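Local coordinates for anopheles Plasmodium-responsive Leucine-rich repeat protein 1B (Anopheles gambiae, PDB 4XGO), which interacts, as a mosquito leucine-rich repeat protein, with the related protein LRIM1, and probably acts in the response to Plasmodium, at the interface of chains A and B. Residues are numbered along the deposited sequence; one frame, centred on the assembly and turned at random. Chains: chain A/B, Anopheles Plasmodium-responsive Leucine-rich repeat protein 1B.

Contact 1: the interface of chains A and B. Residues chain A 29-31, 33; chain B 22, 29, 31.
A:Asn29 and B:Asn29, each closing the short strand 27-29 with a backbone that is extended in both chains, meet each other across the two-fold axis, with A:Asn31 and B:Asn31 in the loop just beyond. The pattern illustrates how a two-fold axis can be stitched by asparagine amides that reach for the backbone of the other chain. The two Asn29 side chains cross at about a right angle, yet their amide planes lie only 11° apart and stack face on face. CG stands anti to the backbone N in A:Asn29 (chi1 -173°), which carries its amide over to the partner's main chain. There A:Asn29 ND2 gives one N-H to B:Asn31 O at 3.2 Å, in the carbonyl plane and on a lone pair, and another, more bent, to B:Asn29 O at 2.9 Å, approaching from above that carbonyl. B:Asn29 ND2 repeats both bonds, lying 2.8 Å from A:Asn29 O. Its amide is held at the other end too, because OD1 of each Asn29 accepts the backbone N-H of Asn31 in its own chain, 2.9 Å from A:Asn31 N to A:Asn29 OD1; this fixes which way the amide faces. The Asn31 amides add a second donor to the Asn31 carbonyls: B:Asn31 ND2 lies 2.9 Å from A:Asn31 O, so that oxygen is gripped by two amides of chain B. At the rim, the ring of B:Phe22 and the branches of A:Leu33 flank the polar cluster. The site joins two copies of the leucine-rich repeat domain in the deposited assembly, which may or may not be a dimer that APL1B forms in the mosquito.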
# COMPACT_ATOMS: atom_id res chain seq x y z
N ASN A 29 -18.34 14.75 -1.67
CA ASN A 29 -17.51 13.57 -1.56
C ASN A 29 -17.50 12.74 -2.85
O ASN A 29 -18.45 12.01 -3.15
CB ASN A 29 -17.91 12.72 -0.36
CG ASN A 29 -16.93 11.58 -0.13
OD1 ASN A 29 -15.85 11.56 -0.72
ND2 ASN A 29 -17.28 10.64 0.75
N LEU A 30 -16.42 12.89 -3.62
CA LEU A 30 -16.18 12.10 -4.81
C LEU A 30 -15.06 11.11 -4.56
O LEU A 30 -14.46 10.58 -5.51
CB LEU A 30 -15.83 13.01 -5.98
CG LEU A 30 -16.85 14.06 -6.35
CD1 LEU A 30 -16.33 14.91 -7.52
CD2 LEU A 30 -18.20 13.44 -6.66
N ASN A 31 -14.79 10.81 -3.30
CA ASN A 31 -13.73 9.84 -3.00
C ASN A 31 -14.11 8.46 -3.53
O ASN A 31 -15.27 8.05 -3.41
CB ASN A 31 -13.56 9.67 -1.50
CG ASN A 31 -12.98 10.89 -0.83
OD1 ASN A 31 -12.46 11.81 -1.47
ND2 ASN A 31 -13.08 10.92 0.49
N LEU A 33 -14.44 6.88 -6.40
CA LEU A 33 -15.41 6.66 -7.49
C LEU A 33 -14.76 6.27 -8.83
O LEU A 33 -15.44 6.29 -9.86
CB LEU A 33 -16.33 7.86 -7.66
CG LEU A 33 -17.16 8.26 -6.44
CD1 LEU A 33 -18.00 9.50 -6.69
CD2 LEU A 33 -18.05 7.10 -5.96
N PHE B 22 -27.29 11.52 -4.63
CA PHE B 22 -26.97 11.97 -3.27
C PHE B 22 -28.14 12.74 -2.64
O PHE B 22 -28.55 12.44 -1.52
CB PHE B 22 -25.74 12.88 -3.26
CG PHE B 22 -24.46 12.23 -3.73
CD1 PHE B 22 -24.32 10.85 -3.85
CD2 PHE B 22 -23.37 13.03 -4.03
CE1 PHE B 22 -23.12 10.28 -4.28
CE2 PHE B 22 -22.17 12.47 -4.44
CZ PHE B 22 -22.05 11.09 -4.57
N ASN B 29 -22.28 8.16 -0.39
CA ASN B 29 -20.83 8.01 -0.49
C ASN B 29 -20.13 8.43 0.81
O ASN B 29 -20.02 9.62 1.11
CB ASN B 29 -20.24 8.78 -1.69
CG ASN B 29 -18.78 8.45 -1.91
OD1 ASN B 29 -18.26 7.49 -1.32
ND2 ASN B 29 -18.10 9.23 -2.71
N ASN B 31 -17.04 6.95 1.28
CA ASN B 31 -15.68 6.53 0.95
C ASN B 31 -14.64 7.52 1.46
O ASN B 31 -14.85 8.72 1.37
CB ASN B 31 -15.44 6.44 -0.56
CG ASN B 31 -16.20 5.33 -1.24
OD1 ASN B 31 -16.75 4.42 -0.61
ND2 ASN B 31 -16.24 5.39 -2.56

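Contact 2: the interface of chains A and B. Residues chain A 7-8; chain B 34-37, 58.
A:Met8 and B:Ile35 lie side by side and point the same way, as neighbours in a parallel bridge do, and they show how a short segment of one molecule can pair in parallel with a strand of another. CG of A:Met8 rests 3.7 Å from B:Ile35 CG1, and the sulfur SD follows along the same branch. This placement comes from an unusual first torsion in A:Met8, whose CG sits between the backbone N and the carbonyl carbon (chi1 74°); the chain then runs extended before bending at the sulfur. The main chains on either side of this apolar pair are tied together. A:Met8 N donates to B:Gln34 O at 2.8 Å, while B:Glu36 N returns a nearly straight bond to A:Met8 O at 2.9 Å. A:Ser7 turns the other way: its CA packs on B:Gln34 CB, 3.8 Å apart, and its hydroxyl OG donates to the carboxylate oxygen OE1 of B:Glu36 at 3.0 Å. That oxygen is met on its anti side, 23° out of the carboxylate plane. B:Glu36 reaches it with CG anti to the backbone N (chi1 179°) and an extended chain beyond. The site thus sets the start of strand 8-10 of chain A alongside strand 35-38 of chain B, which falls between strands 27-29 and 51-53 in the N-terminal part of the repeat domain, an interchain pairing of the deposited assembly.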
# COMPACT_ATOMS: atom_id res chain seq x y z
N SER A 7 -9.17 10.09 12.30
CA SER A 7 -10.26 9.10 12.19
C SER A 7 -11.53 9.56 12.87
O SER A 7 -11.48 10.32 13.84
CB SER A 7 -9.83 7.72 12.71
OG SER A 7 -9.97 7.61 14.12
N MET A 8 -12.66 9.10 12.36
CA MET A 8 -13.98 9.53 12.84
C MET A 8 -14.84 8.34 13.24
O MET A 8 -14.64 7.22 12.77
CB MET A 8 -14.70 10.37 11.79
CG MET A 8 -15.26 9.63 10.58
SD MET A 8 -16.31 10.65 9.51
CE MET A 8 -17.88 10.44 10.30
N GLN B 34 -11.93 8.31 6.64
CA GLN B 34 -11.22 7.83 7.82
C GLN B 34 -12.15 7.35 8.94
O GLN B 34 -11.89 7.57 10.13
CB GLN B 34 -10.23 8.89 8.36
CG GLN B 34 -8.88 8.97 7.64
CD GLN B 34 -8.14 7.65 7.54
OE1 GLN B 34 -8.36 6.89 6.59
NE2 GLN B 34 -7.22 7.38 8.47
N ILE B 35 -13.21 6.65 8.54
CA ILE B 35 -14.16 6.11 9.49
C ILE B 35 -13.54 4.90 10.16
O ILE B 35 -13.08 3.98 9.49
CB ILE B 35 -15.50 5.70 8.83
CG1 ILE B 35 -16.19 6.94 8.27
CG2 ILE B 35 -16.40 4.98 9.85
CD1 ILE B 35 -17.32 6.64 7.29
N GLU B 36 -13.53 4.92 11.48
CA GLU B 36 -12.96 3.79 12.22
C GLU B 36 -13.98 2.96 12.97
O GLU B 36 -13.73 1.78 13.24
CB GLU B 36 -11.92 4.30 13.21
CG GLU B 36 -11.33 3.17 14.00
CD GLU B 36 -10.23 3.59 14.95
OE1 GLU B 36 -10.08 4.82 15.22
OE2 GLU B 36 -9.55 2.66 15.43
N GLU B 37 -15.04 3.60 13.42
CA GLU B 37 -16.04 2.98 14.27
C GLU B 37 -17.38 3.39 13.69
O GLU B 37 -17.51 4.50 13.18
CB GLU B 37 -15.91 3.49 15.70
CG GLU B 37 -16.93 2.89 16.66
CD GLU B 37 -18.29 3.57 16.66
OE1 GLU B 37 -18.44 4.68 16.10
OE2 GLU B 37 -19.22 2.98 17.26
N VAL B 58 -11.01 3.01 7.69
CA VAL B 58 -10.21 2.20 8.60
C VAL B 58 -11.14 1.46 9.58
O VAL B 58 -10.89 1.38 10.78
CB VAL B 58 -9.14 3.03 9.35
CG1 VAL B 58 -8.11 3.53 8.35
CG2 VAL B 58 -9.75 4.22 10.09

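The C-alpha centres of contact 1 and contact 2 are about 15 Å apart, and they share no residue. Both draw on the N-terminal part of the leucine-rich repeat domain: contact 1 on strand 27-29, the loop after it and the end of helix 12-23, contact 2 on the start of strand 8-10 and on strand 35-38. In chain B the loop of contact 1 leads within a few residues into the strand of contact 2. Because the interface is two-fold symmetric, contact 2 has a twin with the chains exchanged, and the asparagine cluster of contact 1 sits about the axis. Together they hold the two copies in the deposited assembly, which may not be the biological dimer.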